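Local coordinates for periplasmic binding protein/LacI transcriptional regulator (Burkholderia multivorans, PDB 4YLE) that probably captures a sugar in the periplasm and delivers it to an ABC transporter, at residues V142-Y156 against V307-T315. Numbering follows the deposited sequence.
Sequences VGPDNRKGARKVGDY and VETPVDLVT
G143 and E308 form a parallel bridge where two chain crossings between the lobes of this periplasmic-binding-protein fold run together: residues 142-156 leave one sheet and enter a helix of the other lobe, and 307-315 follow alongside. T309 N donates to G143 O (3.0 Å), while G143 N reaches V307 O in a weaker bond. With CG1 anti to its backbone N (chi1 179°), V142 sets that methyl near T309 CG2 and the other methyl, CG2, against V307 CB. Past the strand pair, V311 CG2 presses tightly on the P144 ring at CB (3.4 Å), and V311 CG1 lies over G149 CA, so this valine bridges the end of the strand and the first turn of the helix. The P144 side chain also lies about 6 Å from an unidentified bound ligand, consistent with a crossing beside the cleft.

Farther along, L313 spreads its two methyls over the helix, CD1 at V153 CA and CD2 at Y156 CB, and T315 CG2 sits over one face of the Y156 ring, 3.6 Å from its centroid.

Polar groups line the outer side. D145 caps the helix, its OD1 taking K148 N from above the carboxylate plane, and separate waters link E308 to D145 N and to K148 NZ. D312, whose OD2 bonds Y278 OH, offers OD1 to K152 NZ in a long salt bridge (3.8 Å). Extended beyond CG, the K152 chain also carries NZ to V311 O, 2.7 Å away in the carbonyl plane, and to a water shared with L313 N.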
ATOM      1  N   VAL A 142     -10.233  -6.256   2.679  1.00 17.97           N
ATOM      2  CA  VAL A 142     -10.110  -5.291   3.765  1.00 15.93           C
ATOM      3  C   VAL A 142      -9.017  -4.296   3.417  1.00 17.66           C
ATOM      4  O   VAL A 142      -7.850  -4.652   3.301  1.00 16.98           O
ATOM      5  CB  VAL A 142      -9.778  -6.006   5.080  1.00 25.00           C
ATOM      6  CG1 VAL A 142      -9.627  -5.015   6.221  1.00 25.76           C
ATOM      7  CG2 VAL A 142     -10.826  -7.057   5.382  1.00 28.32           C
ATOM      8  N   GLY A 143      -9.398  -3.046   3.213  1.00 18.26           N
ATOM      9  CA  GLY A 143      -8.431  -2.004   2.993  1.00 16.94           C
ATOM     10  C   GLY A 143      -9.117  -0.703   2.645  1.00 17.55           C
ATOM     11  O   GLY A 143     -10.364  -0.598   2.646  1.00 18.99           O
ATOM     12  N   PRO A 144      -8.296   0.301   2.339  1.00 17.02           N
ATOM     13  CA  PRO A 144      -8.768   1.660   2.096  1.00 16.26           C
ATOM     14  C   PRO A 144      -9.182   1.956   0.674  1.00 17.96           C
ATOM     15  O   PRO A 144      -8.814   1.280  -0.286  1.00 23.80           O
ATOM     16  CB  PRO A 144      -7.555   2.493   2.453  1.00 19.68           C
ATOM     17  CG  PRO A 144      -6.411   1.643   2.032  1.00 18.21           C
ATOM     18  CD  PRO A 144      -6.833   0.258   2.464  1.00 18.31           C
ATOM     19  N   ASP A 145      -9.916   3.053   0.560  1.00 20.81           N
ATOM     20  CA  ASP A 145     -10.211   3.641  -0.727  1.00 18.39           C
ATOM     21  C   ASP A 145      -9.043   4.582  -1.019  1.00 19.01           C
ATOM     22  O   ASP A 145      -8.960   5.688  -0.455  1.00 21.69           O
ATOM     23  CB  ASP A 145     -11.545   4.385  -0.702  1.00 19.80           C
ATOM     24  CG  ASP A 145     -11.880   5.036  -2.029  1.00 24.43           C
ATOM     25  OD1 ASP A 145     -10.943   5.481  -2.723  1.00 24.49           O
ATOM     26  OD2 ASP A 145     -13.091   5.131  -2.391  1.00 28.67           O
ATOM     27  N   ASN A 146      -8.106   4.127  -1.840  1.00 22.44           N
ATOM     28  CA  ASN A 146      -6.890   4.883  -2.053  1.00 18.84           C
ATOM     29  C   ASN A 146      -7.103   6.123  -2.925  1.00 17.33           C
ATOM     30  O   ASN A 146      -6.241   6.977  -2.975  1.00 19.07           O
ATOM     31  CB  ASN A 146      -5.805   3.994  -2.671  1.00 20.04           C
ATOM     32  CG  ASN A 146      -5.140   3.110  -1.634  1.00 19.75           C
ATOM     33  OD1 ASN A 146      -4.424   3.610  -0.767  1.00 19.31           O
ATOM     34  ND2 ASN A 146      -5.402   1.814  -1.683  1.00 19.82           N
ATOM     35  N   ARG A 147      -8.219   6.193  -3.641  1.00 20.61           N
ATOM     36  CA  ARG A 147      -8.475   7.373  -4.479  1.00 19.49           C
ATOM     37  C   ARG A 147      -8.903   8.509  -3.557  1.00 21.02           C
ATOM     38  O   ARG A 147      -8.363   9.603  -3.615  1.00 21.74           O
ATOM     39  CB  ARG A 147      -9.520   7.065  -5.544  1.00 22.96           C
ATOM     40  CG  ARG A 147      -9.720   8.162  -6.584  1.00 22.51           C
ATOM     41  CD  ARG A 147     -10.631   7.744  -7.739  1.00 23.91           C
ATOM     42  NE  ARG A 147     -10.550   8.743  -8.806  1.00 23.54           N
ATOM     43  CZ  ARG A 147     -10.846   8.536 -10.082  1.00 25.41           C
ATOM     44  NH1 ARG A 147     -11.287   7.358 -10.505  1.00 26.57           N
ATOM     45  NH2 ARG A 147     -10.708   9.539 -10.943  1.00 26.87           N
ATOM     46  N   LYS A 148      -9.834   8.218  -2.651  1.00 19.34           N
ATOM     47  CA  LYS A 148     -10.204   9.210  -1.636  1.00 21.28           C
ATOM     48  C   LYS A 148      -9.033   9.585  -0.743  1.00 19.48           C
ATOM     49  O   LYS A 148      -8.899  10.744  -0.364  1.00 23.35           O
ATOM     50  CB  LYS A 148     -11.348   8.686  -0.763  1.00 21.39           C
ATOM     51  CG  LYS A 148     -12.676   8.544  -1.472  1.00 24.22           C
ATOM     52  CD  LYS A 148     -13.720   7.975  -0.532  1.00 23.46           C
ATOM     53  CE  LYS A 148     -15.093   7.829  -1.228  1.00 30.87           C
ATOM     54  NZ  LYS A 148     -16.146   7.240  -0.342  1.00 33.79           N
ATOM     55  N   GLY A 149      -8.199   8.596  -0.371  1.00 18.20           N
ATOM     56  CA  GLY A 149      -7.049   8.849   0.467  1.00 17.55           C
ATOM     57  C   GLY A 149      -6.073   9.813  -0.193  1.00 17.67           C
ATOM     58  O   GLY A 149      -5.738  10.841   0.392  1.00 19.52           O
ATOM     59  N   ALA A 150      -5.656   9.497  -1.416  1.00 15.95           N
ATOM     60  CA  ALA A 150      -4.742  10.352  -2.168  1.00 15.29           C
ATOM     61  C   ALA A 150      -5.367  11.723  -2.413  1.00 18.64           C
ATOM     62  O   ALA A 150      -4.674  12.711  -2.406  1.00 19.89           O
ATOM     63  CB  ALA A 150      -4.353   9.686  -3.488  1.00 17.39           C
ATOM     64  N   ARG A 151      -6.684  11.769  -2.602  1.00 18.73           N
ATOM     65  CA  ARG A 151      -7.388  13.043  -2.829  1.00 18.62           C
ATOM     66  C   ARG A 151      -7.256  13.948  -1.620  1.00 28.52           C
ATOM     67  O   ARG A 151      -7.079  15.157  -1.777  1.00 26.51           O
ATOM     68  CB  ARG A 151      -8.860  12.803  -3.135  1.00 21.13           C
ATOM     69  CG  ARG A 151      -9.731  14.090  -3.350  1.00 24.15           C
ATOM     70  CD  ARG A 151      -9.317  14.868  -4.572  1.00 29.23           C
ATOM     71  NE  ARG A 151     -10.032  16.150  -4.664  1.00 31.24           N
ATOM     72  CZ  ARG A 151     -11.183  16.332  -5.306  1.00 44.22           C
ATOM     73  NH1 ARG A 151     -11.768  15.329  -5.952  1.00 34.72           N
ATOM     74  NH2 ARG A 151     -11.750  17.529  -5.312  1.00 38.92           N
ATOM     75  N   LYS A 152      -7.359  13.382  -0.413  1.00 19.55           N
ATOM     76  CA  LYS A 152      -7.126  14.179   0.798  1.00 25.31           C
ATOM     77  C   LYS A 152      -5.744  14.845   0.783  1.00 19.92           C
ATOM     78  O   LYS A 152      -5.613  16.024   1.101  1.00 22.85           O
ATOM     79  CB  LYS A 152      -7.234  13.318   2.054  1.00 26.55           C
ATOM     80  CG  LYS A 152      -8.638  12.895   2.416  1.00 35.29           C
ATOM     81  CD  LYS A 152      -8.628  12.107   3.715  1.00 28.64           C
ATOM     82  CE  LYS A 152     -10.051  11.858   4.204  1.00 37.83           C
ATOM     83  NZ  LYS A 152     -10.089  11.413   5.636  1.00 37.95           N
ATOM     84  N   VAL A 153      -4.706  14.059   0.477  1.00 19.80           N
ATOM     85  CA  VAL A 153      -3.332  14.542   0.457  1.00 16.55           C
ATOM     86  C   VAL A 153      -3.184  15.584  -0.646  1.00 22.01           C
ATOM     87  O   VAL A 153      -2.685  16.668  -0.405  1.00 20.87           O
ATOM     88  CB  VAL A 153      -2.350  13.397   0.262  1.00 16.12           C
ATOM     89  CG1 VAL A 153      -0.903  13.914   0.176  1.00 17.69           C
ATOM     90  CG2 VAL A 153      -2.531  12.383   1.435  1.00 15.82           C
ATOM     91  N   GLY A 154      -3.647  15.251  -1.841  1.00 20.35           N
ATOM     92  CA  GLY A 154      -3.626  16.188  -2.952  1.00 19.55           C
ATOM     93  C   GLY A 154      -4.337  17.510  -2.668  1.00 20.82           C
ATOM     94  O   GLY A 154      -3.844  18.594  -3.067  1.00 23.92           O
ATOM     95  N   ASP A 155      -5.489  17.447  -1.997  1.00 20.63           N
ATOM     96  CA  ASP A 155      -6.242  18.661  -1.654  1.00 24.01           C
ATOM     97  C   ASP A 155      -5.462  19.587  -0.738  1.00 25.33           C
ATOM     98  O   ASP A 155      -5.529  20.805  -0.896  1.00 28.44           O
ATOM     99  CB  ASP A 155      -7.584  18.315  -0.975  1.00 29.60           C
ATOM    100  CG  ASP A 155      -8.640  17.825  -1.955  1.00 30.96           C
ATOM    101  OD1 ASP A 155      -8.473  18.014  -3.178  1.00 28.92           O
ATOM    102  OD2 ASP A 155      -9.648  17.249  -1.486  1.00 28.68           O
ATOM    103  N   TYR A 156      -4.780  19.035   0.253  1.00 22.80           N
ATOM    104  CA  TYR A 156      -3.983  19.861   1.146  1.00 28.58           C
ATOM    105  C   TYR A 156      -2.876  20.583   0.368  1.00 28.86           C
ATOM    106  O   TYR A 156      -2.675  21.792   0.525  1.00 27.16           O
ATOM    107  CB  TYR A 156      -3.394  19.018   2.271  1.00 27.71           C
ATOM    108  CG  TYR A 156      -2.783  19.854   3.372  1.00 25.64           C
ATOM    109  CD1 TYR A 156      -3.580  20.557   4.271  1.00 27.63           C
ATOM    110  CD2 TYR A 156      -1.424  19.958   3.495  1.00 22.21           C
ATOM    111  CE1 TYR A 156      -3.012  21.331   5.279  1.00 28.79           C
ATOM    112  CE2 TYR A 156      -0.852  20.728   4.492  1.00 26.29           C
ATOM    113  CZ  TYR A 156      -1.640  21.404   5.380  1.00 28.08           C
ATOM    114  OH  TYR A 156      -1.058  22.182   6.368  1.00 36.49           O
ATOM    115  N   VAL A 307     -15.141  -4.378   3.520  1.00 39.91           N
ATOM    116  CA  VAL A 307     -14.719  -3.672   4.727  1.00 27.04           C
ATOM    117  C   VAL A 307     -13.756  -2.553   4.370  1.00 25.57           C
ATOM    118  O   VAL A 307     -12.579  -2.809   4.091  1.00 28.42           O
ATOM    119  CB  VAL A 307     -14.021  -4.604   5.735  1.00 26.22           C
ATOM    120  CG1 VAL A 307     -13.542  -3.812   6.975  1.00 38.03           C
ATOM    121  CG2 VAL A 307     -14.933  -5.761   6.127  1.00 36.95           C
ATOM    122  N   GLU A 308     -14.249  -1.316   4.362  1.00 24.58           N
ATOM    123  CA  GLU A 308     -13.375  -0.190   4.058  1.00 27.55           C
ATOM    124  C   GLU A 308     -12.741   0.313   5.330  1.00 26.49           C
ATOM    125  O   GLU A 308     -13.435   0.615   6.297  1.00 29.09           O
ATOM    126  CB  GLU A 308     -14.125   0.950   3.378  1.00 33.12           C
ATOM    127  CG  GLU A 308     -13.170   2.046   2.898  1.00 26.32           C
ATOM    128  CD  GLU A 308     -13.884   3.199   2.242  1.00 33.15           C
ATOM    129  OE1 GLU A 308     -14.757   2.919   1.408  1.00 36.42           O
ATOM    130  OE2 GLU A 308     -13.575   4.373   2.577  1.00 30.59           O
ATOM    131  N   THR A 309     -11.420   0.428   5.313  1.00 21.71           N
ATOM    132  CA  THR A 309     -10.697   0.969   6.454  1.00 25.19           C
ATOM    133  C   THR A 309     -10.367   2.419   6.140  1.00 21.04           C
ATOM    134  O   THR A 309     -10.223   2.773   4.960  1.00 22.51           O
ATOM    135  CB  THR A 309      -9.421   0.162   6.757  1.00 21.74           C
ATOM    136  OG1 THR A 309      -8.687  -0.051   5.558  1.00 17.38           O
ATOM    137  CG2 THR A 309      -9.738  -1.197   7.303  1.00 19.59           C
ATOM    138  N   PRO A 310     -10.264   3.269   7.176  1.00 18.30           N
ATOM    139  CA  PRO A 310     -10.169   4.706   6.906  1.00 23.82           C
ATOM    140  C   PRO A 310      -8.776   5.190   6.531  1.00 20.93           C
ATOM    141  O   PRO A 310      -7.785   4.519   6.766  1.00 19.10           O
ATOM    142  CB  PRO A 310     -10.597   5.331   8.232  1.00 21.76           C
ATOM    143  CG  PRO A 310     -10.168   4.312   9.255  1.00 24.73           C
ATOM    144  CD  PRO A 310     -10.406   2.991   8.615  1.00 24.61           C
ATOM    145  N   VAL A 311      -8.737   6.380   5.941  1.00 22.40           N
ATOM    146  CA  VAL A 311      -7.482   7.060   5.649  1.00 19.31           C
ATOM    147  C   VAL A 311      -7.568   8.511   6.150  1.00 21.76           C
ATOM    148  O   VAL A 311      -8.505   9.217   5.826  1.00 28.02           O
ATOM    149  CB  VAL A 311      -7.194   7.068   4.162  1.00 16.31           C
ATOM    150  CG1 VAL A 311      -5.892   7.813   3.898  1.00 18.38           C
ATOM    151  CG2 VAL A 311      -7.101   5.666   3.626  1.00 17.69           C
ATOM    152  N   ASP A 312      -6.605   8.936   6.954  1.00 21.00           N
ATOM    153  CA  ASP A 312      -6.594  10.312   7.437  1.00 22.31           C
ATOM    154  C   ASP A 312      -5.365  11.073   6.993  1.00 20.68           C
ATOM    155  O   ASP A 312      -4.254  10.552   6.975  1.00 19.83           O
ATOM    156  CB  ASP A 312      -6.669  10.343   8.948  1.00 28.17           C
ATOM    157  CG  ASP A 312      -7.981   9.816   9.455  1.00 29.24           C
ATOM    158  OD1 ASP A 312      -9.008  10.434   9.134  1.00 33.67           O
ATOM    159  OD2 ASP A 312      -7.978   8.776  10.134  1.00 27.66           O
ATOM    160  N   LEU A 313      -5.597  12.339   6.667  1.00 22.52           N
ATOM    161  CA  LEU A 313      -4.529  13.257   6.334  1.00 19.68           C
ATOM    162  C   LEU A 313      -3.654  13.520   7.554  1.00 24.46           C
ATOM    163  O   LEU A 313      -4.170  13.696   8.668  1.00 23.21           O
ATOM    164  CB  LEU A 313      -5.140  14.549   5.822  1.00 21.71           C
ATOM    165  CG  LEU A 313      -4.223  15.739   5.565  1.00 23.76           C
ATOM    166  CD1 LEU A 313      -3.358  15.458   4.395  1.00 20.64           C
ATOM    167  CD2 LEU A 313      -5.059  16.959   5.300  1.00 33.62           C
ATOM    168  N   VAL A 314      -2.341  13.503   7.345  1.00 22.03           N
ATOM    169  CA  VAL A 314      -1.371  13.847   8.372  1.00 25.57           C
ATOM    170  C   VAL A 314      -0.479  14.975   7.875  1.00 25.88           C
ATOM    171  O   VAL A 314       0.111  14.871   6.814  1.00 24.28           O
ATOM    172  CB  VAL A 314      -0.520  12.664   8.752  1.00 21.89           C
ATOM    173  CG1 VAL A 314       0.492  13.046   9.827  1.00 31.99           C
ATOM    174  CG2 VAL A 314      -1.420  11.521   9.226  1.00 25.27           C
ATOM    175  N   THR A 315      -0.427  16.045   8.669  1.00 29.52           N
ATOM    176  CA  THR A 315       0.438  17.191   8.411  1.00 30.02           C
ATOM    177  C   THR A 315       1.219  17.556   9.681  1.00 36.17           C
ATOM    178  O   THR A 315       1.211  16.795  10.643  1.00 32.73           O
ATOM    179  CB  THR A 315      -0.364  18.403   7.987  1.00 32.87           C
ATOM    180  OG1 THR A 315      -1.229  18.771   9.062  1.00 35.43           O
ATOM    181  CG2 THR A 315      -1.180  18.088   6.765  1.00 28.58           C
TER
HETATM  182  O   HOH W   1     -10.870   4.520   3.000  1.00 21.81           O
HETATM  183  O   HOH W   2     -15.276   4.776  -0.473  1.00 32.89           O
HETATM  184  O   HOH W   3     -14.961   6.512   2.681  1.00 41.28           O
HETATM  185  O   HOH W   4      -8.402  13.344   6.784  1.00 39.60           O